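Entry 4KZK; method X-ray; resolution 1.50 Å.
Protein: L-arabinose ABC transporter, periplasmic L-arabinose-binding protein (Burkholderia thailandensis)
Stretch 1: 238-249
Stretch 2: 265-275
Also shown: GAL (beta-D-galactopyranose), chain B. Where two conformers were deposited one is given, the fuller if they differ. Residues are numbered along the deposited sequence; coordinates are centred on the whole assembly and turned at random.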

# COMPACT_ATOMS: atom_id res chain seq x y z
N SER A 238 4.25 5.66 -0.30
CA SER A 238 3.27 4.86 0.41
C SER A 238 3.32 3.40 -0.03
O SER A 238 2.82 2.53 0.68
CB SER A 238 1.87 5.42 0.20
OG SER A 238 1.54 5.48 -1.17
N ASN A 239 3.89 3.14 -1.21
CA ASN A 239 3.94 1.78 -1.74
C ASN A 239 5.01 1.67 -2.82
O ASN A 239 5.68 2.64 -3.14
CB ASN A 239 2.55 1.31 -2.24
CG ASN A 239 2.05 2.07 -3.46
OD1 ASN A 239 2.71 2.97 -3.97
ND2 ASN A 239 0.85 1.72 -3.92
N ASP A 240 5.16 0.47 -3.37
CA ASP A 240 6.12 0.24 -4.45
C ASP A 240 5.85 1.12 -5.67
O ASP A 240 6.78 1.64 -6.31
CB ASP A 240 6.14 -1.24 -4.90
CG ASP A 240 6.65 -2.19 -3.84
OD1 ASP A 240 7.45 -1.76 -3.00
OD2 ASP A 240 6.26 -3.38 -3.85
N ASP A 241 4.58 1.25 -6.02
CA ASP A 241 4.20 1.97 -7.22
C ASP A 241 4.64 3.43 -7.20
O ASP A 241 5.23 3.92 -8.15
CB ASP A 241 2.69 1.89 -7.40
CG ASP A 241 2.17 0.46 -7.44
OD1 ASP A 241 2.71 -0.37 -6.71
OD2 ASP A 241 1.16 0.22 -8.12
N THR A 242 4.38 4.10 -6.09
CA THR A 242 4.78 5.49 -5.92
C THR A 242 6.30 5.57 -5.85
O THR A 242 6.89 6.36 -6.54
CB THR A 242 4.08 6.13 -4.70
OG1 THR A 242 4.23 5.33 -3.52
CG2 THR A 242 2.63 6.27 -5.00
N THR A 243 6.92 4.71 -5.07
CA THR A 243 8.37 4.69 -4.94
C THR A 243 9.06 4.59 -6.28
O THR A 243 10.03 5.32 -6.56
CB THR A 243 8.83 3.59 -3.96
OG1 THR A 243 8.20 3.82 -2.68
CG2 THR A 243 10.33 3.59 -3.78
N VAL A 244 8.57 3.69 -7.14
CA VAL A 244 9.17 3.47 -8.47
C VAL A 244 9.02 4.72 -9.33
O VAL A 244 9.86 5.02 -10.18
CB VAL A 244 8.52 2.28 -9.20
CG1 VAL A 244 8.70 2.37 -10.72
CG2 VAL A 244 9.09 0.99 -8.66
N GLY A 245 7.94 5.46 -9.13
CA GLY A 245 7.80 6.72 -9.85
C GLY A 245 8.95 7.68 -9.61
O GLY A 245 9.46 8.31 -10.55
N ALA A 246 9.40 7.77 -8.36
CA ALA A 246 10.55 8.60 -8.01
C ALA A 246 11.85 8.05 -8.61
O ALA A 246 12.74 8.81 -9.03
CB ALA A 246 10.67 8.77 -6.49
N VAL A 247 11.98 6.73 -8.64
CA VAL A 247 13.17 6.11 -9.20
C VAL A 247 13.24 6.43 -10.71
O VAL A 247 14.30 6.83 -11.23
CB VAL A 247 13.22 4.59 -8.92
CG1 VAL A 247 14.35 3.89 -9.67
CG2 VAL A 247 13.35 4.33 -7.41
N ARG A 248 12.12 6.29 -11.41
CA ARG A 248 12.09 6.64 -12.83
C ARG A 248 12.38 8.12 -13.06
O ARG A 248 13.10 8.47 -14.00
CB ARG A 248 10.72 6.32 -13.45
CG ARG A 248 10.43 4.83 -13.59
CD ARG A 248 11.34 4.13 -14.59
NE ARG A 248 12.45 3.46 -13.94
CZ ARG A 248 12.34 2.33 -13.25
NH1 ARG A 248 13.40 1.81 -12.64
NH2 ARG A 248 11.18 1.70 -13.13
N ALA A 249 11.81 8.99 -12.23
CA ALA A 249 12.07 10.42 -12.38
C ALA A 249 13.56 10.70 -12.19
O ALA A 249 14.18 11.40 -13.02
CB ALA A 249 11.23 11.21 -11.40
N ILE A 265 6.96 -0.28 -0.30
CA ILE A 265 6.09 -1.11 0.54
C ILE A 265 5.18 -1.92 -0.38
O ILE A 265 4.61 -1.35 -1.32
CB ILE A 265 5.24 -0.28 1.51
CG1 ILE A 265 6.14 0.49 2.48
CG2 ILE A 265 4.24 -1.15 2.24
CD1 ILE A 265 5.40 1.58 3.23
N ASN A 266 5.14 -3.23 -0.12
CA ASN A 266 4.23 -4.27 -0.66
C ASN A 266 5.00 -5.53 -0.96
O ASN A 266 4.64 -6.59 -0.53
CB ASN A 266 3.46 -3.86 -1.90
CG ASN A 266 2.36 -2.89 -1.63
OD1 ASN A 266 1.98 -2.66 -0.48
ND2 ASN A 266 1.80 -2.32 -2.69
N GLY A 267 6.09 -5.39 -1.70
CA GLY A 267 6.90 -6.53 -2.11
C GLY A 267 6.25 -7.42 -3.15
O GLY A 267 6.59 -8.60 -3.31
N SER A 268 5.28 -6.85 -3.88
CA SER A 268 4.58 -7.53 -4.97
C SER A 268 5.26 -7.23 -6.31
O SER A 268 6.46 -6.91 -6.35
CB SER A 268 3.10 -7.12 -4.97
OG SER A 268 2.34 -7.86 -5.91
N GLN A 269 4.53 -7.36 -7.41
CA GLN A 269 5.17 -7.43 -8.72
C GLN A 269 5.90 -6.18 -9.17
O GLN A 269 6.81 -6.28 -9.96
CB GLN A 269 4.14 -7.87 -9.78
CG GLN A 269 3.47 -9.22 -9.49
CD GLN A 269 4.43 -10.39 -9.38
OE1 GLN A 269 4.36 -11.25 -8.48
NE2 GLN A 269 5.36 -10.41 -10.26
N VAL A 270 5.55 -5.01 -8.64
CA VAL A 270 6.32 -3.81 -8.98
C VAL A 270 7.74 -3.91 -8.40
O VAL A 270 8.71 -3.59 -9.08
CB VAL A 270 5.62 -2.53 -8.49
CG1 VAL A 270 6.49 -1.31 -8.72
CG2 VAL A 270 4.26 -2.34 -9.17
N ALA A 271 7.87 -4.42 -7.18
CA ALA A 271 9.19 -4.63 -6.57
C ALA A 271 9.93 -5.69 -7.35
O ALA A 271 11.11 -5.55 -7.70
CB ALA A 271 9.03 -5.07 -5.12
N LEU A 272 9.23 -6.78 -7.64
CA LEU A 272 9.87 -7.91 -8.31
C LEU A 272 10.34 -7.53 -9.71
O LEU A 272 11.37 -8.04 -10.18
CB LEU A 272 8.92 -9.10 -8.39
CG LEU A 272 8.33 -9.61 -7.07
CD1 LEU A 272 7.68 -10.96 -7.33
CD2 LEU A 272 9.38 -9.67 -5.97
N ASN A 273 9.62 -6.66 -10.40
CA ASN A 273 10.06 -6.21 -11.73
C ASN A 273 11.37 -5.45 -11.62
O ASN A 273 12.26 -5.62 -12.44
CB ASN A 273 9.02 -5.30 -12.38
CG ASN A 273 7.82 -6.05 -12.91
OD1 ASN A 273 7.86 -7.27 -13.07
ND2 ASN A 273 6.75 -5.33 -13.20
N GLU A 274 11.51 -4.61 -10.59
CA GLU A 274 12.80 -3.92 -10.39
C GLU A 274 13.91 -4.88 -10.04
O GLU A 274 15.02 -4.73 -10.53
CB GLU A 274 12.72 -2.87 -9.29
CG GLU A 274 11.73 -1.75 -9.60
CD GLU A 274 12.10 -0.95 -10.83
OE1 GLU A 274 13.25 -0.52 -10.96
OE2 GLU A 274 11.23 -0.76 -11.70
N PHE A 275 13.62 -5.88 -9.21
CA PHE A 275 14.65 -6.83 -8.77
C PHE A 275 15.14 -7.75 -9.91
O PHE A 275 16.29 -8.22 -9.89
CB PHE A 275 14.12 -7.73 -7.65
CG PHE A 275 13.77 -7.02 -6.36
CD1 PHE A 275 14.31 -5.78 -6.02
CD2 PHE A 275 12.89 -7.61 -5.46
CE1 PHE A 275 13.98 -5.16 -4.82
CE2 PHE A 275 12.57 -7.00 -4.27
CZ PHE A 275 13.11 -5.77 -3.93
C1 GAL B . -3.00 0.57 0.07
C2 GAL B . -2.04 0.75 -1.10
C3 GAL B . -1.58 -0.63 -1.57
C4 GAL B . -1.01 -1.41 -0.39
C5 GAL B . -2.05 -1.49 0.71
C6 GAL B . -1.52 -2.21 1.94
O1 GAL B . -3.31 1.86 0.56
O2 GAL B . -2.74 1.42 -2.13
O3 GAL B . -0.63 -0.53 -2.64
O4 GAL B . 0.19 -0.82 0.06
O5 GAL B . -2.37 -0.17 1.11
O6 GAL B . -2.51 -2.27 2.96
O HOH W 1 4.56 -4.34 -5.75
O HOH W 2 2.30 -2.69 -5.54

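Where a helix begins, its first backbone NH groups have no acceptor from a preceding turn, and a protein can use them, together with a nearby carboxylate, to fasten a neighbouring segment of chain. The L-arabinose-binding protein of Burkholderia thailandensis gives a compact example, burying 529 Å² between the stretches, both sides summed, and centred on Asp240, Val270 and Ile265, the three residues most covered in this contact.

Asp240 opens the helix 240-249 and points its CA-to-CB bond toward the second stretch. It works in both directions. Asp240 N donates to Ile265 O at 2.8 Å, while Asp240 OD2, on a side chain with chi1 in the m well, accepts from Gly267 N, 2.9 Å away. Both bonds are bent, with angles near 133°, yet together they tie the helix start to the chain from Ile265, where it turns a corner, to Gly267. Gly267 has a positive phi, which glycine adopts readily. Asp240 OD2 also receives a bond from water 1 at 2.7 Å, and the oxygen of water 1 accepts a weak bond from Val270 N at 3.1 Å. OD2 of this buried carboxylate is thus met by a backbone NH and a water, while OD1 is hydrogen-bonded elsewhere in the structure.

Ile265 contributes through main chain and side chain alike. Ile265 O lies 3.2 Å from Asn239 CA in a CA-H...O contact, and Ile265 CD1 packs 3.7 Å from Ser238 O, the side chain supplying apolar bulk beside the start of the first helix. Just before that helix, Asn239 holds the N-cap: Asn239 OD1 accepts from Thr242 N at 2.9 Å, while Asn239 ND2 donates to GAL O3 at 3.0 Å. Asn266 ND2 donates to the same GAL O3 at 3.0 Å, and Asn266 OD1 accepts from GAL O4 at 2.6 Å. One amide from each stretch therefore converges on a single hydroxyl, so the ligand bridges the stretches. Asn266 ND2 also donates to water 2 at 2.9 Å, which donates onward to Asp241 OD1 at 2.6 Å.

Farther along, the helices run at 37° to each other, their axes approaching to 9.4 Å. The CA-to-CB bond of Val270 points toward the first stretch. Val270 CG1 lies 3.5 Å from Val244 CG2, an apolar contact between compact branched side chains. The CA-to-CB bond of Arg248 points sideways, but its long, partly exposed side chain brings the guanidinium edge to the carboxylate of buried Glu274 in a two-pronged salt bridge: Arg248 NH1 to Glu274 OE1 at 2.9 Å and Arg248 NH2 to Glu274 OE2 at 2.8 Å, both nearly linear.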